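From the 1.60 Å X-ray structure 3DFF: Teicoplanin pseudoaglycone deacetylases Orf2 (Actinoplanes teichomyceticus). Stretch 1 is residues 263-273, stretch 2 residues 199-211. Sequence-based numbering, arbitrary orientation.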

# COMPACT_ATOMS: atom_id res chain seq x y z
N THR A 263 3.75 4.26 12.80
CA THR A 263 2.49 4.82 13.27
C THR A 263 1.30 4.12 12.62
O THR A 263 1.25 4.00 11.39
CB THR A 263 2.46 6.34 13.01
OG1 THR A 263 3.55 6.95 13.73
CG2 THR A 263 1.16 6.97 13.46
N THR A 264 0.35 3.68 13.45
CA THR A 264 -0.91 3.11 12.99
C THR A 264 -2.09 3.68 13.80
O THR A 264 -1.91 4.14 14.93
CB THR A 264 -0.92 1.55 13.09
OG1 THR A 264 -0.79 1.13 14.47
CG2 THR A 264 0.19 0.93 12.26
N TRP A 265 -3.29 3.65 13.22
CA TRP A 265 -4.48 4.13 13.92
C TRP A 265 -5.54 3.06 13.84
O TRP A 265 -5.71 2.45 12.78
CB TRP A 265 -5.05 5.37 13.26
CG TRP A 265 -4.18 6.56 13.24
CD1 TRP A 265 -4.11 7.55 14.17
CD2 TRP A 265 -3.25 6.91 12.20
NE1 TRP A 265 -3.19 8.50 13.78
CE2 TRP A 265 -2.65 8.13 12.58
CE3 TRP A 265 -2.87 6.31 10.99
CZ2 TRP A 265 -1.68 8.77 11.79
CZ3 TRP A 265 -1.91 6.95 10.20
CH2 TRP A 265 -1.33 8.17 10.61
N PRO A 266 -6.30 2.85 14.93
CA PRO A 266 -7.45 1.95 14.78
C PRO A 266 -8.56 2.70 14.07
O PRO A 266 -8.65 3.92 14.19
CB PRO A 266 -7.84 1.66 16.23
CG PRO A 266 -7.44 2.92 16.98
CD PRO A 266 -6.18 3.40 16.30
N VAL A 267 -9.38 1.99 13.29
CA VAL A 267 -10.54 2.60 12.67
C VAL A 267 -11.78 2.12 13.40
O VAL A 267 -12.01 0.91 13.54
CB VAL A 267 -10.70 2.22 11.19
CG1 VAL A 267 -11.79 3.07 10.56
CG2 VAL A 267 -9.40 2.44 10.48
N VAL A 268 -12.56 3.07 13.88
CA VAL A 268 -13.77 2.75 14.64
C VAL A 268 -14.97 3.43 13.99
O VAL A 268 -14.81 4.25 13.07
CB VAL A 268 -13.59 3.14 16.12
CG1 VAL A 268 -12.38 2.43 16.73
CG2 VAL A 268 -13.47 4.67 16.26
N ARG A 269 -16.17 3.09 14.43
CA ARG A 269 -17.36 3.73 13.92
C ARG A 269 -17.58 5.09 14.58
O ARG A 269 -17.37 5.25 15.80
CB ARG A 269 -18.59 2.82 14.11
CG ARG A 269 -18.48 1.52 13.34
CD ARG A 269 -18.55 1.75 11.83
NE ARG A 269 -19.85 2.26 11.44
CZ ARG A 269 -20.21 2.63 10.22
NH1 ARG A 269 -19.36 2.57 9.20
NH2 ARG A 269 -21.44 3.07 9.99
N SER A 270 -17.99 6.05 13.76
CA SER A 270 -18.29 7.39 14.24
C SER A 270 -19.50 7.35 15.17
O SER A 270 -20.33 6.44 15.07
CB SER A 270 -18.61 8.30 13.06
OG SER A 270 -17.48 8.43 12.22
N ASP A 271 -19.60 8.32 16.08
CA ASP A 271 -20.83 8.49 16.84
C ASP A 271 -22.02 8.80 15.93
O ASP A 271 -21.87 9.43 14.87
CB ASP A 271 -20.66 9.54 17.95
CG ASP A 271 -19.66 9.11 19.01
OD1 ASP A 271 -19.28 7.92 19.06
OD2 ASP A 271 -19.21 9.96 19.80
N ASP A 272 -23.19 8.30 16.32
CA ASP A 272 -24.42 8.44 15.53
C ASP A 272 -24.40 7.75 14.17
O ASP A 272 -25.20 8.08 13.29
CB ASP A 272 -24.77 9.93 15.40
CG ASP A 272 -24.87 10.62 16.74
OD1 ASP A 272 -25.65 10.14 17.59
OD2 ASP A 272 -24.15 11.62 16.96
N SER A 273 -23.51 6.79 13.98
CA SER A 273 -23.40 6.10 12.70
C SER A 273 -23.77 4.62 12.81
O SER A 273 -24.00 4.11 13.91
CB SER A 273 -22.00 6.26 12.11
OG SER A 273 -21.09 5.33 12.68
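Stretch 2 199-211: ELPQGFRLGSADV

Stretch 2 lies antiparallel alongside stretch 1, held first by six backbone hydrogen bonds. Gly 207 N donates to Pro 266 O (2.8 Å) almost in line with its N-H. Arg 205 and Val 268 form a reciprocal pair, Arg 205 N to Val 268 O and Val 268 N to Arg 205 O, both 2.9 Å; further along, Asp 210 N reaches Thr 264 O at 2.8 Å and Thr 264 N reaches Asp 210 O at 3.0 Å. Beyond the end of the strand, Ser 270 N donates to Gly 203 O (2.8 Å).

The strand of 263-269 faces two short strands, 204-206 and 210-211. Its axis approaches that of 204-206 to 4.6 Å, with 146° between their N-to-C directions. Val 267 pairs with Leu 206, Val 268 with Arg 205 and Arg 269 with Phe 204; after the loop 207-209 the register shifts by one, so that Thr 264 meets Asp 210 and Thr 263 meets Val 211 (CA to CA 4.5 Å). In the narrow pairs CA-H groups approach carbonyls, as Thr 263 CA does Asp 210 O at 3.3 Å.

Waters extend the polar contact. Water 3 accepts from Arg 205 NE and donates to Arg 269 O, both 2.7 Å, and to Asp 271 OD1 at 2.9 Å. Water 1 accepts from Arg 269 NH1 (2.7 Å) and donates to Gln 202 O (2.9 Å), while water 2 links Gly 203 N (2.8 Å) to Ser 270 OG (2.7 Å).

A type II turn from Pro 201 to Phe 204 leads into the first strand of stretch 2. At Gly 203, phi is positive, and a CB would lie 2.9 Å from Arg 269 NH2, a clash. Although its CA-to-CB bond points away, Arg 269 folds back through three m rotamers, bringing its guanidinium over the Phe 204 ring in a cation-pi contact (Arg 269 CZ to the Phe 204 ring centroid, 4.6 Å).

Packing runs both across the register and diagonally to it. Leu 206 CD1 sits over the five-membered ring of Trp 265, 4.2 Å from its centroid, and Ala 209 CB lies 3.6 Å from Trp 265 CD1. Val 267 CG1 touches Phe 204 CB at 3.9 Å. On the sheet face shared by Val 268 and Arg 205, Val 268 CG2 covers the guanidinium, 3.8 Å from Arg 205 CZ. Gly 207 leaves room for the proline ring: a CB there would come within 2.7 Å of Pro 266 CG.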

# COMPACT_ATOMS: atom_id res chain seq x y z
N GLU A 199 -9.52 11.98 4.75
CA GLU A 199 -10.98 11.98 4.81
C GLU A 199 -11.42 10.53 4.57
O GLU A 199 -11.18 9.97 3.50
CB GLU A 199 -11.55 12.92 3.74
CG GLU A 199 -13.08 12.80 3.49
CD GLU A 199 -13.91 13.87 4.21
OE1 GLU A 199 -15.12 13.61 4.47
OE2 GLU A 199 -13.38 14.96 4.51
N LEU A 200 -12.04 9.94 5.59
CA LEU A 200 -12.54 8.57 5.51
C LEU A 200 -13.99 8.56 5.01
O LEU A 200 -14.67 9.57 5.08
CB LEU A 200 -12.46 7.92 6.90
CG LEU A 200 -11.05 7.75 7.48
CD1 LEU A 200 -11.11 7.13 8.86
CD2 LEU A 200 -10.14 6.89 6.56
N PRO A 201 -14.47 7.41 4.52
CA PRO A 201 -15.90 7.35 4.16
C PRO A 201 -16.79 7.59 5.37
O PRO A 201 -16.39 7.28 6.50
CB PRO A 201 -16.10 5.92 3.64
CG PRO A 201 -14.71 5.42 3.31
CD PRO A 201 -13.77 6.14 4.25
N GLN A 202 -17.97 8.13 5.11
CA GLN A 202 -18.94 8.47 6.16
C GLN A 202 -19.14 7.28 7.09
O GLN A 202 -19.26 6.14 6.65
CB GLN A 202 -20.26 8.91 5.54
CG GLN A 202 -21.28 9.50 6.53
CD GLN A 202 -20.97 10.95 6.97
OE1 GLN A 202 -21.56 11.45 7.94
NE2 GLN A 202 -20.07 11.62 6.26
N GLY A 203 -19.17 7.57 8.39
CA GLY A 203 -19.38 6.54 9.38
C GLY A 203 -18.16 5.95 10.06
O GLY A 203 -18.28 5.25 11.06
N PHE A 204 -16.97 6.22 9.50
CA PHE A 204 -15.71 5.74 10.08
C PHE A 204 -14.84 6.89 10.58
O PHE A 204 -14.85 7.97 10.01
CB PHE A 204 -14.88 4.99 9.03
CG PHE A 204 -15.56 3.76 8.48
CD1 PHE A 204 -15.45 2.53 9.15
CD2 PHE A 204 -16.30 3.84 7.32
CE1 PHE A 204 -16.08 1.38 8.65
CE2 PHE A 204 -16.94 2.71 6.81
CZ PHE A 204 -16.82 1.47 7.47
N ARG A 205 -14.07 6.62 11.63
CA ARG A 205 -13.08 7.60 12.11
C ARG A 205 -11.87 6.94 12.74
O ARG A 205 -11.90 5.78 13.13
CB ARG A 205 -13.72 8.59 13.07
CG ARG A 205 -14.03 7.99 14.40
CD ARG A 205 -14.44 9.08 15.39
NE ARG A 205 -14.77 8.47 16.67
CZ ARG A 205 -13.89 8.21 17.62
NH1 ARG A 205 -12.62 8.56 17.47
NH2 ARG A 205 -14.28 7.63 18.75
N LEU A 206 -10.78 7.70 12.82
CA LEU A 206 -9.56 7.19 13.41
C LEU A 206 -9.57 7.33 14.92
O LEU A 206 -9.95 8.36 15.45
CB LEU A 206 -8.35 7.96 12.89
CG LEU A 206 -8.13 7.95 11.38
CD1 LEU A 206 -6.93 8.83 11.09
CD2 LEU A 206 -7.90 6.53 10.94
N GLY A 207 -9.10 6.29 15.60
CA GLY A 207 -8.85 6.39 17.02
C GLY A 207 -7.49 7.01 17.26
O GLY A 207 -6.85 7.53 16.33
N SER A 208 -7.04 6.94 18.51
CA SER A 208 -5.72 7.43 18.88
C SER A 208 -4.59 6.64 18.22
O SER A 208 -4.66 5.40 18.11
CB SER A 208 -5.55 7.41 20.41
OG SER A 208 -6.61 8.11 21.03
N ALA A 209 -3.57 7.36 17.77
CA ALA A 209 -2.40 6.76 17.15
C ALA A 209 -1.66 5.83 18.12
O ALA A 209 -1.63 6.06 19.34
CB ALA A 209 -1.47 7.85 16.65
N ASP A 210 -1.09 4.76 17.58
CA ASP A 210 -0.07 4.00 18.26
C ASP A 210 1.22 4.20 17.49
O ASP A 210 1.25 4.02 16.27
CB ASP A 210 -0.39 2.51 18.30
CG ASP A 210 0.74 1.68 18.89
OD1 ASP A 210 0.77 1.55 20.14
OD2 ASP A 210 1.59 1.16 18.13
N VAL A 211 2.29 4.57 18.20
CA VAL A 211 3.61 4.61 17.61
C VAL A 211 4.43 3.44 18.14
O VAL A 211 4.77 3.38 19.33
CB VAL A 211 4.34 5.95 17.88
CG1 VAL A 211 5.75 5.92 17.29
CG2 VAL A 211 3.58 7.11 17.28
O HOH W 1 -20.68 3.66 7.06
O HOH W 2 -18.12 9.65 9.88
O HOH W 3 -16.80 7.06 17.78
O HOH W 4 1.74 1.11 15.43